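Side-chain contacts in glutaredoxin-like protein NRDH (Escherichia coli, PDB 1H75), which probably carries electrons to the NrdEF ribonucleotide reductase as a small redox protein of the glutaredoxin family: residues D34-P37 and E38-E41; V53-G57 and D58-S62. All coordinates share one frame; numbering follows the deposited sequence.

Each interaction is a local contact within its own continuous piece of chain, 34-41 and 53-62. Interaction 1 is the start of helix 37-45, at the surface. Interaction 2 is the beta hairpin 53-62, which supplies two strands of the mixed sheet, with 59-62 at its outer edge. Helix 37-45 leads along the chain into strand 53-56. Their centres are about 17 Å apart and their nearest atoms about 8 Å, without touching. Strand 3-7 lies between strand 29-32, where interaction 1 rests on Ile31, and strand 53-56 of interaction 2. The redox-active pair, Cys11 and Cys14 by similarity, belongs to neither contact. It sits at the start of helix 12-23, whose Thr17 and Met21 touch Val54 of interaction 2.

Interaction 1: D34-P37 and E38-E41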
loop_
_atom_site.group_PDB
_atom_site.type_symbol
_atom_site.label_atom_id
_atom_site.label_comp_id
_atom_site.label_asym_id
_atom_site.label_seq_id
_atom_site.Cartn_x
_atom_site.Cartn_y
_atom_site.Cartn_z
ATOM N N ASP A 34 -6.997 9.447 5.602
ATOM C CA ASP A 34 -7.752 10.657 5.930
ATOM C C ASP A 34 -8.784 10.329 7.023
ATOM O O ASP A 34 -9.083 11.175 7.876
ATOM C CB ASP A 34 -8.417 11.213 4.662
ATOM C CG ASP A 34 -7.402 11.810 3.697
ATOM O OD1 ASP A 34 -7.634 11.741 2.483
ATOM O OD2 ASP A 34 -6.376 12.350 4.152
ATOM N N ARG A 35 -9.318 9.109 6.995
ATOM C CA ARG A 35 -10.295 8.653 7.991
ATOM C C ARG A 35 -9.604 8.152 9.260
ATOM O O ARG A 35 -10.228 8.065 10.322
ATOM C CB ARG A 35 -11.151 7.503 7.440
ATOM C CG ARG A 35 -12.033 7.870 6.271
ATOM C CD ARG A 35 -12.884 6.697 5.832
ATOM N NE ARG A 35 -13.835 6.280 6.860
ATOM C CZ ARG A 35 -15.082 5.899 6.596
ATOM N NH1 ARG A 35 -15.510 5.890 5.344
ATOM N NH2 ARG A 35 -15.896 5.529 7.576
ATOM N N VAL A 36 -8.314 7.828 9.143
ATOM C CA VAL A 36 -7.541 7.303 10.277
ATOM C C VAL A 36 -6.235 8.112 10.422
ATOM O O VAL A 36 -5.152 7.661 10.022
ATOM C CB VAL A 36 -7.208 5.795 10.044
ATOM C CG1 VAL A 36 -6.617 5.184 11.305
ATOM C CG2 VAL A 36 -8.455 5.036 9.635
ATOM N N PRO A 37 -6.323 9.316 11.007
ATOM C CA PRO A 37 -5.153 10.182 11.194
ATOM C C PRO A 37 -4.014 9.547 11.972
ATOM O O PRO A 37 -2.859 9.948 11.820
ATOM C CB PRO A 37 -5.729 11.403 11.914
ATOM C CG PRO A 37 -7.119 11.475 11.391
ATOM C CD PRO A 37 -7.572 10.031 11.340
ATOM N N GLU A 38 -4.325 8.574 12.816
ATOM C CA GLU A 38 -3.281 7.889 13.569
ATOM C C GLU A 38 -2.312 7.220 12.568
ATOM O O GLU A 38 -1.093 7.262 12.749
ATOM C CB GLU A 38 -3.901 6.816 14.470
ATOM C CG GLU A 38 -2.871 6.057 15.300
ATOM C CD GLU A 38 -3.512 5.138 16.310
ATOM O OE1 GLU A 38 -2.773 4.356 16.952
ATOM O OE2 GLU A 38 -4.756 5.207 16.470
ATOM N N ALA A 39 -2.863 6.636 11.508
ATOM C CA ALA A 39 -2.040 5.971 10.498
ATOM C C ALA A 39 -1.253 7.016 9.700
ATOM O O ALA A 39 -0.071 6.830 9.411
ATOM C CB ALA A 39 -2.924 5.134 9.565
ATOM N N ALA A 40 -1.913 8.120 9.348
ATOM C CA ALA A 40 -1.246 9.186 8.598
ATOM C C ALA A 40 -0.027 9.661 9.394
ATOM O O ALA A 40 1.075 9.792 8.841
ATOM C CB ALA A 40 -2.202 10.363 8.377
ATOM N N GLU A 41 -0.223 9.893 10.698
ATOM C CA GLU A 41 0.862 10.370 11.555
ATOM C C GLU A 41 1.987 9.352 11.627
ATOM O O GLU A 41 3.177 9.719 11.535
ATOM C CB GLU A 41 0.333 10.674 12.968
ATOM C CG GLU A 41 -0.650 11.844 12.977
ATOM C CD GLU A 41 -1.371 12.046 14.315
ATOM O OE1 GLU A 41 -2.152 13.017 14.400
ATOM O OE2 GLU A 41 -1.173 11.252 15.272
#
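Val36 O accepts a hydrogen bond from Ala39 N at 2.9 Å. The bond is bent, with 132° at the hydrogen. Ala40 N makes a weak second bond to Val36 O at 3.3 Å, so two amides share this oxygen. One residue on, Glu41 N donates to Pro37 O at 2.9 Å in a straighter bond of 165°. The Val36 side chain adds an apolar contact, with CG1 at 4.1 Å from Ala39 CB. The torsion chi1 of -170° puts CG1 anti to the backbone N and beside the carbonyl carbon, the branch that meets Ala39 CB.

This is the N-terminal end of helix 37-45, with Val36 at the N-cap position and Pro37 as the first helical residue. A proline is tolerated here because the first residue of a helix needs no backbone N-H for the helical bonding, so the missing hydrogen costs nothing. The side chains of Ala40 and Glu41 border Pro37 O: Ala40 CB lies 3.5 Å from it, and the extended Glu41 chain passes alongside with CG. Farther out, Val36 and Ala39 both rest on Ile31 of strand 29-32, which joins the helix start to the sheet. Asp34, in the loop before the helix, forms a salt bridge with Arg8 through OD2.

Interaction 2: V53-G57 and D58-S62; sequences VVIAG and DLSWS
Val54 and Trp61 form a hydrogen-bonded antiparallel pair, as do Ala56 and Leu59 nearer the turn. Strands 53-56 and 59-62 run antiparallel, 174° between their N-to-C directions, with their axes 4.7 Å apart. Val54 N to Trp61 O is 2.8 Å, and Trp61 N returns a bond to Val54 O at 3.0 Å. A type II' turn from Ala56 to Leu59 closes the hairpin, with Gly57 at positive phi and Leu59 N bonded to Ala56 O at 2.9 Å. A water donates to Gly57 O and, weakly, to Leu59 O.

The main side-chain contact is Val54 against the Trp61 indole. Val54 CB sits over one face, 3.8 Å from the centroid of the six-membered ring, in a CH-pi contact. CG1 reaches over the same face to CZ2 at 3.5 Å, while CG2 lies toward NE1. Trp61 chi1 of 68° sets CG between the backbone N and carbonyl carbon, and chi2 of 86° turns the ring face to Val54. Leu59 CB lies at the ring edge, in plane.

This is the C-terminal beta hairpin of the thioredoxin-type fold. Trp61 touches Met68 and Ile69 of helix 66-69, Val54 meets helix 12-23, and strand 53-56 pairs with strand 3-7.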
loop_
_atom_site.group_PDB
_atom_site.type_symbol
_atom_site.label_atom_id
_atom_site.label_comp_id
_atom_site.label_asym_id
_atom_site.label_seq_id
_atom_site.Cartn_x
_atom_site.Cartn_y
_atom_site.Cartn_z
ATOM N N VAL A 53 0.920 3.975 0.571
ATOM C CA VAL A 53 2.056 3.376 1.238
ATOM C C VAL A 53 1.655 1.913 1.386
ATOM O O VAL A 53 0.552 1.597 1.853
ATOM C CB VAL A 53 2.361 3.983 2.620
ATOM C CG1 VAL A 53 3.404 3.116 3.339
ATOM C CG2 VAL A 53 2.928 5.383 2.447
ATOM N N VAL A 54 2.528 1.012 0.955
ATOM C CA VAL A 54 2.251 -0.407 1.081
ATOM C C VAL A 54 3.211 -0.998 2.079
ATOM O O VAL A 54 4.427 -0.762 1.996
ATOM C CB VAL A 54 2.441 -1.173 -0.257
ATOM C CG1 VAL A 54 2.259 -2.668 -0.018
ATOM C CG2 VAL A 54 1.469 -0.666 -1.301
ATOM N N ILE A 55 2.672 -1.728 3.048
ATOM C CA ILE A 55 3.502 -2.390 4.059
ATOM C C ILE A 55 3.166 -3.872 3.969
ATOM O O ILE A 55 1.998 -4.268 4.070
ATOM C CB ILE A 55 3.192 -1.900 5.515
ATOM C CG1 ILE A 55 3.433 -0.401 5.655
ATOM C CG2 ILE A 55 4.037 -2.686 6.520
ATOM C CD1 ILE A 55 4.809 0.080 5.242
ATOM N N ALA A 56 4.188 -4.697 3.781
ATOM C CA ALA A 56 3.975 -6.126 3.652
ATOM C C ALA A 56 5.222 -6.853 4.138
ATOM O O ALA A 56 6.262 -6.840 3.487
ATOM C CB ALA A 56 3.687 -6.462 2.191
ATOM N N GLY A 57 5.120 -7.485 5.301
ATOM C CA GLY A 57 6.292 -8.156 5.826
ATOM C C GLY A 57 7.390 -7.130 6.056
ATOM O O GLY A 57 7.152 -6.113 6.703
ATOM N N ASP A 58 8.576 -7.382 5.498
ATOM C CA ASP A 58 9.726 -6.477 5.640
ATOM C C ASP A 58 9.734 -5.353 4.612
ATOM O O ASP A 58 10.577 -4.463 4.689
ATOM C CB ASP A 58 11.059 -7.210 5.448
ATOM C CG ASP A 58 11.346 -8.241 6.515
ATOM O OD1 ASP A 58 10.749 -8.192 7.616
ATOM O OD2 ASP A 58 12.208 -9.095 6.228
ATOM N N LEU A 59 8.839 -5.421 3.629
ATOM C CA LEU A 59 8.791 -4.418 2.572
ATOM C C LEU A 59 7.876 -3.249 2.913
ATOM O O LEU A 59 6.834 -3.425 3.530
ATOM C CB LEU A 59 8.309 -5.060 1.270
ATOM C CG LEU A 59 9.099 -6.301 0.844
ATOM C CD1 LEU A 59 8.585 -6.809 -0.493
ATOM C CD2 LEU A 59 10.573 -5.967 0.719
ATOM N N SER A 60 8.274 -2.056 2.490
ATOM C CA SER A 60 7.475 -0.859 2.739
ATOM C C SER A 60 7.865 0.173 1.699
ATOM O O SER A 60 9.031 0.572 1.622
ATOM C CB SER A 60 7.744 -0.311 4.144
ATOM O OG SER A 60 9.065 0.197 4.268
ATOM N N TRP A 61 6.898 0.602 0.897
ATOM C CA TRP A 61 7.202 1.556 -0.145
ATOM C C TRP A 61 6.023 2.480 -0.374
ATOM O O TRP A 61 4.910 2.218 0.094
ATOM C CB TRP A 61 7.534 0.836 -1.454
ATOM C CG TRP A 61 6.387 0.121 -2.114
ATOM C CD1 TRP A 61 5.471 0.646 -2.970
ATOM C CD2 TRP A 61 6.065 -1.263 -1.974
ATOM N NE1 TRP A 61 4.581 -0.325 -3.379
ATOM C CE2 TRP A 61 4.930 -1.512 -2.778
ATOM C CE3 TRP A 61 6.631 -2.323 -1.246
ATOM C CZ2 TRP A 61 4.346 -2.780 -2.884
ATOM C CZ3 TRP A 61 6.050 -3.592 -1.351
ATOM C CH2 TRP A 61 4.917 -3.812 -2.166
ATOM N N SER A 62 6.282 3.540 -1.126
ATOM C CA SER A 62 5.232 4.515 -1.439
ATOM C C SER A 62 5.102 4.725 -2.942
ATOM O O SER A 62 6.026 4.429 -3.686
ATOM C CB SER A 62 5.535 5.854 -0.762
ATOM O OG SER A 62 6.778 6.411 -1.177
HETATM O O HOH W 1 7.805 -3.369 6.526
#